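Local coordinates for RNA polymerase ECF-subfamily sigma factor (Streptomyces venezuelae, PDB 6DXO), which probably directs RNA polymerase to specific promoters for aerial mycelium formation once its anti-sigma factor releases it, at residues 116-119 with 120-124; 62-65 with 66-69; 92-95 with 96-100. All blocks are in the same frame, centred on the assembly; numbering follows the deposited sequence.

Contact 1 (116-119 with 120-124); sequences SVAE and TARVM
T120 N, A121 N, R122 N and V123 N donate in turn to the carbonyl oxygens of S116, V117, A118 and E119, the i to i+4 pattern that identifies 117-124 as an alpha helix from its first turn. The opening bond is nearly straight: T120 N lies 2.8 Å from S116 O with an N-H...O angle of 168°. S116 is the N-cap, and the evidence is reciprocal. E119 N donates to S116 OG at 3.0 Å, while S116 N donates to E119 OE1 at 2.8 Å, so the two residues form a capping box. With CG beside its own backbone N (chi1 -72°) and the rest of the chain extended, E119 carries its carboxylate back to the start of the helix.

T120 grips the S116 carbonyl a second time: OG1 donates to S116 O at 3.0 Å, arriving 40° above the carbonyl plane. A valine in place of T120 lacks this hydroxyl, and S116 O would probably keep just the amide of the two donors described. R122, bent at chi2, folds over the A118 carbonyl, with its CG 3.1 Å from A118 O; its NH1 also makes a long, weak ion pair with E128. V117 and A121 pack on I131 of helix 128-144, whereas V117 and T120 touch R110 of helix 101-112, consistent with the helix-turn-helix region of sigma-70 region 4. Chemically, E119 N is paired by the S116 hydroxyl, S116 O takes both the amide and the hydroxyl of T120, and the negative charge of E119 beside the helix N terminus is likely to be favourable.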
loop_
_atom_site.group_PDB
_atom_site.type_symbol
_atom_site.label_atom_id
_atom_site.label_comp_id
_atom_site.label_asym_id
_atom_site.label_seq_id
_atom_site.Cartn_x
_atom_site.Cartn_y
_atom_site.Cartn_z
ATOM N N SER A 116 23.157 2.018 5.156
ATOM C CA SER A 116 24.539 1.741 4.776
ATOM C C SER A 116 24.693 0.293 4.331
ATOM O O SER A 116 23.803 -0.518 4.541
ATOM C CB SER A 116 25.493 2.021 5.950
ATOM O OG SER A 116 25.318 1.096 7.015
ATOM N N VAL A 117 25.833 -0.039 3.727
ATOM C CA VAL A 117 26.157 -1.435 3.441
ATOM C C VAL A 117 26.055 -2.299 4.700
ATOM O O VAL A 117 25.481 -3.380 4.668
ATOM C CB VAL A 117 27.579 -1.598 2.839
ATOM C CG1 VAL A 117 27.948 -3.066 2.776
ATOM C CG2 VAL A 117 27.636 -0.976 1.454
ATOM N N ALA A 118 26.609 -1.821 5.811
ATOM C CA ALA A 118 26.562 -2.577 7.063
ATOM C C ALA A 118 25.138 -2.778 7.591
ATOM O O ALA A 118 24.761 -3.886 7.977
ATOM C CB ALA A 118 27.438 -1.913 8.129
ATOM N N GLU A 119 24.352 -1.703 7.609
ATOM C CA GLU A 119 22.955 -1.787 8.032
ATOM C C GLU A 119 22.190 -2.746 7.118
ATOM O O GLU A 119 21.472 -3.618 7.605
ATOM C CB GLU A 119 22.291 -0.398 8.055
ATOM C CG GLU A 119 22.767 0.504 9.204
ATOM C CD GLU A 119 22.703 1.983 8.864
ATOM O OE1 GLU A 119 22.277 2.367 7.775
ATOM O OE2 GLU A 119 23.140 2.824 9.794
ATOM N N THR A 120 22.369 -2.600 5.802
ATOM C CA THR A 120 21.729 -3.503 4.835
ATOM C C THR A 120 22.127 -4.967 5.066
ATOM O O THR A 120 21.297 -5.883 5.028
ATOM C CB THR A 120 22.045 -3.070 3.386
ATOM O OG1 THR A 120 21.502 -1.759 3.163
ATOM C CG2 THR A 120 21.440 -4.039 2.370
ATOM N N ALA A 121 23.406 -5.194 5.314
ATOM C CA ALA A 121 23.863 -6.547 5.608
ATOM C C ALA A 121 23.119 -7.140 6.806
ATOM O O ALA A 121 22.655 -8.285 6.750
ATOM C CB ALA A 121 25.371 -6.570 5.833
ATOM N N ARG A 122 22.978 -6.354 7.873
ATOM C CA ARG A 122 22.283 -6.829 9.070
ATOM C C ARG A 122 20.833 -7.191 8.775
ATOM O O ARG A 122 20.350 -8.241 9.208
ATOM C CB ARG A 122 22.325 -5.806 10.209
ATOM C CG ARG A 122 23.703 -5.301 10.579
ATOM C CD ARG A 122 24.604 -6.394 11.141
ATOM N NE ARG A 122 25.871 -5.821 11.591
ATOM C CZ ARG A 122 26.909 -5.581 10.794
ATOM N NH1 ARG A 122 26.844 -5.877 9.501
ATOM N NH2 ARG A 122 28.017 -5.043 11.291
ATOM N N VAL A 123 20.130 -6.320 8.045
ATOM C CA VAL A 123 18.733 -6.583 7.686
ATOM C C VAL A 123 18.546 -7.816 6.801
ATOM O O VAL A 123 17.591 -8.590 6.985
ATOM C CB VAL A 123 18.121 -5.377 6.944
ATOM C CG1 VAL A 123 16.706 -5.715 6.419
ATOM C CG2 VAL A 123 18.096 -4.167 7.858
ATOM N N MET A 124 19.440 -7.985 5.832
ATOM C CA MET A 124 19.297 -9.069 4.856
ATOM C C MET A 124 19.910 -10.395 5.315
ATOM O O MET A 124 19.703 -11.429 4.672
ATOM C CB MET A 124 19.876 -8.655 3.502
ATOM C CG MET A 124 19.102 -7.516 2.836
ATOM S SD MET A 124 19.591 -7.193 1.138
ATOM C CE MET A 124 18.834 -8.587 0.290
#

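Contact 2 (62-65 with 66-69); sequences GRDF and GAWL
D64 O accepts from W68 N at 2.9 Å, one of two backbone bonds of that length between 62-65 and 66-69, although its N-H...O angle of 146° shows some bending. The same residue caps the helix with its side chain: D64 OD2 takes the A67 N-H on its anti lone pair at 3.1 Å, the bond nearly straight. CG anti to the backbone N (chi1 -176°) places the carboxylate beside the first turn, within reach of that amide.

F65 meets two apolar partners. L69 lies over one face of its ring, CG offset toward the rim, and L69 CD1 comes to 3.6 Å from F65 CE2. W68 meets F65 rim to rim: F65 CE1 is 3.7 Å from W68 CE3, with F65 at the indole edge and the ring planes at 61°, so neither ring covers the other. Beyond these residues Y22 packs edge-to-face with F65, F58 stacks with W68, and L69 touches F48 and A51 of helix 37-53. The combination of an aspartate N-cap and an apolar first turn seated against helices 12-31 and 37-53 marks the start of helix 65-79 in the helical bundle of sigma-70 region 2.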
loop_
_atom_site.group_PDB
_atom_site.type_symbol
_atom_site.label_atom_id
_atom_site.label_comp_id
_atom_site.label_asym_id
_atom_site.label_seq_id
_atom_site.Cartn_x
_atom_site.Cartn_y
_atom_site.Cartn_z
ATOM N N GLY A 62 -21.499 11.756 -2.489
ATOM C CA GLY A 62 -21.332 10.844 -1.365
ATOM C C GLY A 62 -20.087 9.967 -1.410
ATOM O O GLY A 62 -20.106 8.825 -0.942
ATOM N N ARG A 63 -19.000 10.509 -1.956
ATOM C CA ARG A 63 -17.768 9.740 -2.174
ATOM C C ARG A 63 -17.058 9.342 -0.877
ATOM O O ARG A 63 -17.087 10.063 0.112
ATOM C CB ARG A 63 -16.808 10.523 -3.072
ATOM C CG ARG A 63 -16.241 11.784 -2.423
ATOM C CD ARG A 63 -15.731 12.766 -3.464
ATOM N NE ARG A 63 -15.137 13.948 -2.849
ATOM C CZ ARG A 63 -15.814 15.041 -2.510
ATOM N NH1 ARG A 63 -17.128 15.102 -2.722
ATOM N NH2 ARG A 63 -15.182 16.066 -1.949
ATOM N N ASP A 64 -16.412 8.181 -0.900
ATOM C CA ASP A 64 -15.650 7.690 0.241
ATOM C C ASP A 64 -14.362 7.096 -0.327
ATOM O O ASP A 64 -14.412 6.250 -1.207
ATOM C CB ASP A 64 -16.456 6.634 1.009
ATOM C CG ASP A 64 -15.750 6.163 2.274
ATOM O OD1 ASP A 64 -16.077 6.677 3.361
ATOM O OD2 ASP A 64 -14.866 5.284 2.176
ATOM N N PHE A 65 -13.217 7.575 0.143
ATOM C CA PHE A 65 -11.958 7.235 -0.502
ATOM C C PHE A 65 -11.583 5.751 -0.374
ATOM O O PHE A 65 -11.211 5.119 -1.362
ATOM C CB PHE A 65 -10.815 8.117 -0.010
ATOM C CG PHE A 65 -9.559 7.957 -0.814
ATOM C CD1 PHE A 65 -9.502 8.410 -2.118
ATOM C CD2 PHE A 65 -8.441 7.344 -0.276
ATOM C CE1 PHE A 65 -8.343 8.259 -2.872
ATOM C CE2 PHE A 65 -7.294 7.187 -1.024
ATOM C CZ PHE A 65 -7.240 7.646 -2.316
ATOM N N GLY A 66 -11.693 5.212 0.837
ATOM C CA GLY A 66 -11.471 3.795 1.070
ATOM C C GLY A 66 -12.397 2.913 0.248
ATOM O O GLY A 66 -11.970 1.934 -0.358
ATOM N N ALA A 67 -13.681 3.261 0.212
ATOM C CA ALA A 67 -14.637 2.522 -0.603
ATOM C C ALA A 67 -14.294 2.608 -2.086
ATOM O O ALA A 67 -14.449 1.651 -2.823
ATOM C CB ALA A 67 -16.068 3.019 -0.345
ATOM N N TRP A 68 -13.795 3.762 -2.519
ATOM C CA TRP A 68 -13.418 3.950 -3.912
ATOM C C TRP A 68 -12.239 3.054 -4.268
ATOM O O TRP A 68 -12.225 2.408 -5.309
ATOM C CB TRP A 68 -13.046 5.425 -4.135
ATOM C CG TRP A 68 -12.839 5.810 -5.551
ATOM C CD1 TRP A 68 -13.532 5.374 -6.636
ATOM C CD2 TRP A 68 -11.877 6.752 -6.039
ATOM N NE1 TRP A 68 -13.053 5.967 -7.778
ATOM C CE2 TRP A 68 -12.038 6.826 -7.440
ATOM C CE3 TRP A 68 -10.880 7.521 -5.427
ATOM C CZ2 TRP A 68 -11.242 7.653 -8.247
ATOM C CZ3 TRP A 68 -10.084 8.337 -6.225
ATOM C CH2 TRP A 68 -10.278 8.407 -7.619
ATOM N N LEU A 69 -11.248 3.021 -3.383
ATOM C CA LEU A 69 -10.095 2.151 -3.592
ATOM C C LEU A 69 -10.567 0.699 -3.752
ATOM O O LEU A 69 -10.145 -0.002 -4.649
ATOM C CB LEU A 69 -9.130 2.267 -2.412
ATOM C CG LEU A 69 -8.296 3.558 -2.349
ATOM C CD1 LEU A 69 -7.496 3.638 -1.051
ATOM C CD2 LEU A 69 -7.361 3.682 -3.556
#

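Contact 3 (92-95 with 96-100)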
loop_
_atom_site.group_PDB
_atom_site.type_symbol
_atom_site.label_atom_id
_atom_site.label_comp_id
_atom_site.label_asym_id
_atom_site.label_seq_id
_atom_site.Cartn_x
_atom_site.Cartn_y
_atom_site.Cartn_z
ATOM N N LEU A 92 12.298 4.349 -13.941
ATOM C CA LEU A 92 13.341 3.963 -13.000
ATOM C C LEU A 92 12.760 3.038 -11.938
ATOM O O LEU A 92 13.315 1.985 -11.647
ATOM C CB LEU A 92 13.962 5.199 -12.349
ATOM C CG LEU A 92 14.960 4.910 -11.229
ATOM C CD1 LEU A 92 16.022 3.929 -11.708
ATOM C CD2 LEU A 92 15.596 6.191 -10.704
ATOM N N LEU A 93 11.620 3.430 -11.379
ATOM C CA LEU A 93 11.003 2.671 -10.300
ATOM C C LEU A 93 10.325 1.372 -10.732
ATOM O O LEU A 93 10.307 0.404 -9.976
ATOM C CB LEU A 93 10.047 3.560 -9.491
ATOM C CG LEU A 93 10.773 4.593 -8.618
ATOM C CD1 LEU A 93 9.824 5.654 -8.072
ATOM C CD2 LEU A 93 11.530 3.904 -7.485
ATOM N N ASP A 94 9.751 1.336 -11.932
ATOM C CA ASP A 94 9.158 0.083 -12.388
ATOM C C ASP A 94 10.263 -0.887 -12.822
ATOM O O ASP A 94 10.092 -2.102 -12.781
ATOM C CB ASP A 94 8.112 0.302 -13.485
ATOM C CG ASP A 94 8.726 0.586 -14.829
ATOM O OD1 ASP A 94 8.876 1.773 -15.177
ATOM O OD2 ASP A 94 9.050 -0.381 -15.545
ATOM N N ALA A 95 11.409 -0.337 -13.208
ATOM C CA ALA A 95 12.600 -1.151 -13.411
ATOM C C ALA A 95 12.993 -1.844 -12.105
ATOM O O ALA A 95 13.337 -3.021 -12.101
ATOM C CB ALA A 95 13.747 -0.302 -13.933
ATOM N N VAL A 96 12.929 -1.117 -10.993
ATOM C CA VAL A 96 13.267 -1.701 -9.692
ATOM C C VAL A 96 12.340 -2.860 -9.339
ATOM O O VAL A 96 12.767 -3.870 -8.787
ATOM C CB VAL A 96 13.219 -0.654 -8.548
ATOM C CG1 VAL A 96 13.462 -1.331 -7.209
ATOM C CG2 VAL A 96 14.226 0.458 -8.787
ATOM N N ARG A 97 11.055 -2.704 -9.655
ATOM C CA ARG A 97 10.073 -3.734 -9.339
ATOM C C ARG A 97 10.318 -5.025 -10.122
ATOM O O ARG A 97 9.784 -6.074 -9.774
ATOM C CB ARG A 97 8.651 -3.215 -9.586
ATOM C CG ARG A 97 8.058 -2.449 -8.416
ATOM C CD ARG A 97 6.991 -3.276 -7.698
ATOM N NE ARG A 97 7.505 -4.553 -7.205
ATOM C CZ ARG A 97 6.748 -5.508 -6.671
ATOM N NH1 ARG A 97 5.440 -5.333 -6.559
ATOM N NH2 ARG A 97 7.297 -6.638 -6.248
ATOM N N ARG A 98 11.137 -4.945 -11.170
ATOM C CA ARG A 98 11.427 -6.106 -12.018
ATOM C C ARG A 98 12.619 -6.946 -11.541
ATOM O O ARG A 98 12.775 -8.097 -11.953
ATOM C CB ARG A 98 11.634 -5.674 -13.473
ATOM C CG ARG A 98 10.387 -5.114 -14.143
ATOM C CD ARG A 98 10.636 -4.856 -15.618
ATOM N NE ARG A 98 11.651 -3.828 -15.823
ATOM C CZ ARG A 98 11.412 -2.646 -16.381
ATOM N NH1 ARG A 98 10.192 -2.348 -16.802
ATOM N NH2 ARG A 98 12.393 -1.769 -16.528
ATOM N N LEU A 99 13.456 -6.375 -10.677
ATOM C CA LEU A 99 14.596 -7.111 -10.131
ATOM C C LEU A 99 14.118 -8.305 -9.329
ATOM O O LEU A 99 13.009 -8.299 -8.798
ATOM C CB LEU A 99 15.446 -6.208 -9.227
ATOM C CG LEU A 99 15.996 -4.921 -9.834
ATOM C CD1 LEU A 99 16.587 -4.026 -8.743
ATOM C CD2 LEU A 99 17.029 -5.228 -10.912
ATOM N N ASN A 100 14.958 -9.333 -9.228
ATOM C CA ASN A 100 14.640 -10.480 -8.395
ATOM C C ASN A 100 14.568 -10.037 -6.934
ATOM O O ASN A 100 15.005 -8.935 -6.605
ATOM C CB ASN A 100 15.665 -11.604 -8.596
ATOM C CG ASN A 100 16.963 -11.357 -7.849
ATOM O OD1 ASN A 100 17.272 -10.228 -7.474
ATOM N ND2 ASN A 100 17.733 -12.419 -7.632
HETATM O O HOH W 1 11.046 0.494 -16.919
#
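D94 and R98, four residues apart on helix 89-98 of sigma-70 region 4, form an i to i+4 salt bridge. Their side chains lie alongside each other and point the same way, but the carboxylate and guanidinium planes stand 80° apart, so the pair is joined through a single oxygen and nitrogen: D94 OD2 to R98 NH1, 2.6 Å. D94 holds its CG between the backbone N and the carbonyl carbon (chi1 77°), which turns the carboxylate toward R98. A bend at chi3 in turn lays the guanidinium across A95, whose CA sits beneath one face; R98 NH2 approaches A95 CB to 3.3 Å.

R97 leads away and is paired with another part of the fold, in a salt bridge to D42, a residue of the probable polymerase core-binding motif. V96 and L99 instead turn to V107 of helix 101-112 and to L142 of helix 128-144, while L93 and D94 pack on Q69 of the other chain of the complex. Backbone bonds such as V96 N to L92 O, 3.2 Å, hold the turn beneath. One water closes a second path between the charges, donating to D94 OD2 at 2.6 Å and accepting from R98 NH2 at 2.7 Å.

From the N terminus the chain meets contact 2 first, where 62-65 leads from the loop after helix 37-53 into helix 65-79 of region 2. Contact 3 follows on helix 89-98, and contact 1 comes last, at the start of helix 117-124; both belong to region 4. Each is local to one helix or its cap, so none closes a long loop, and the three run in series without nesting or crossing. Contacts 1 and 2 lie on opposite sides of the chain's centre, their centres about 39 Å apart. Contact 3 lies nearer the centre and joins region 4 to helix 37-53; its nearest atoms are about 8 Å from those of contact 1, without touching.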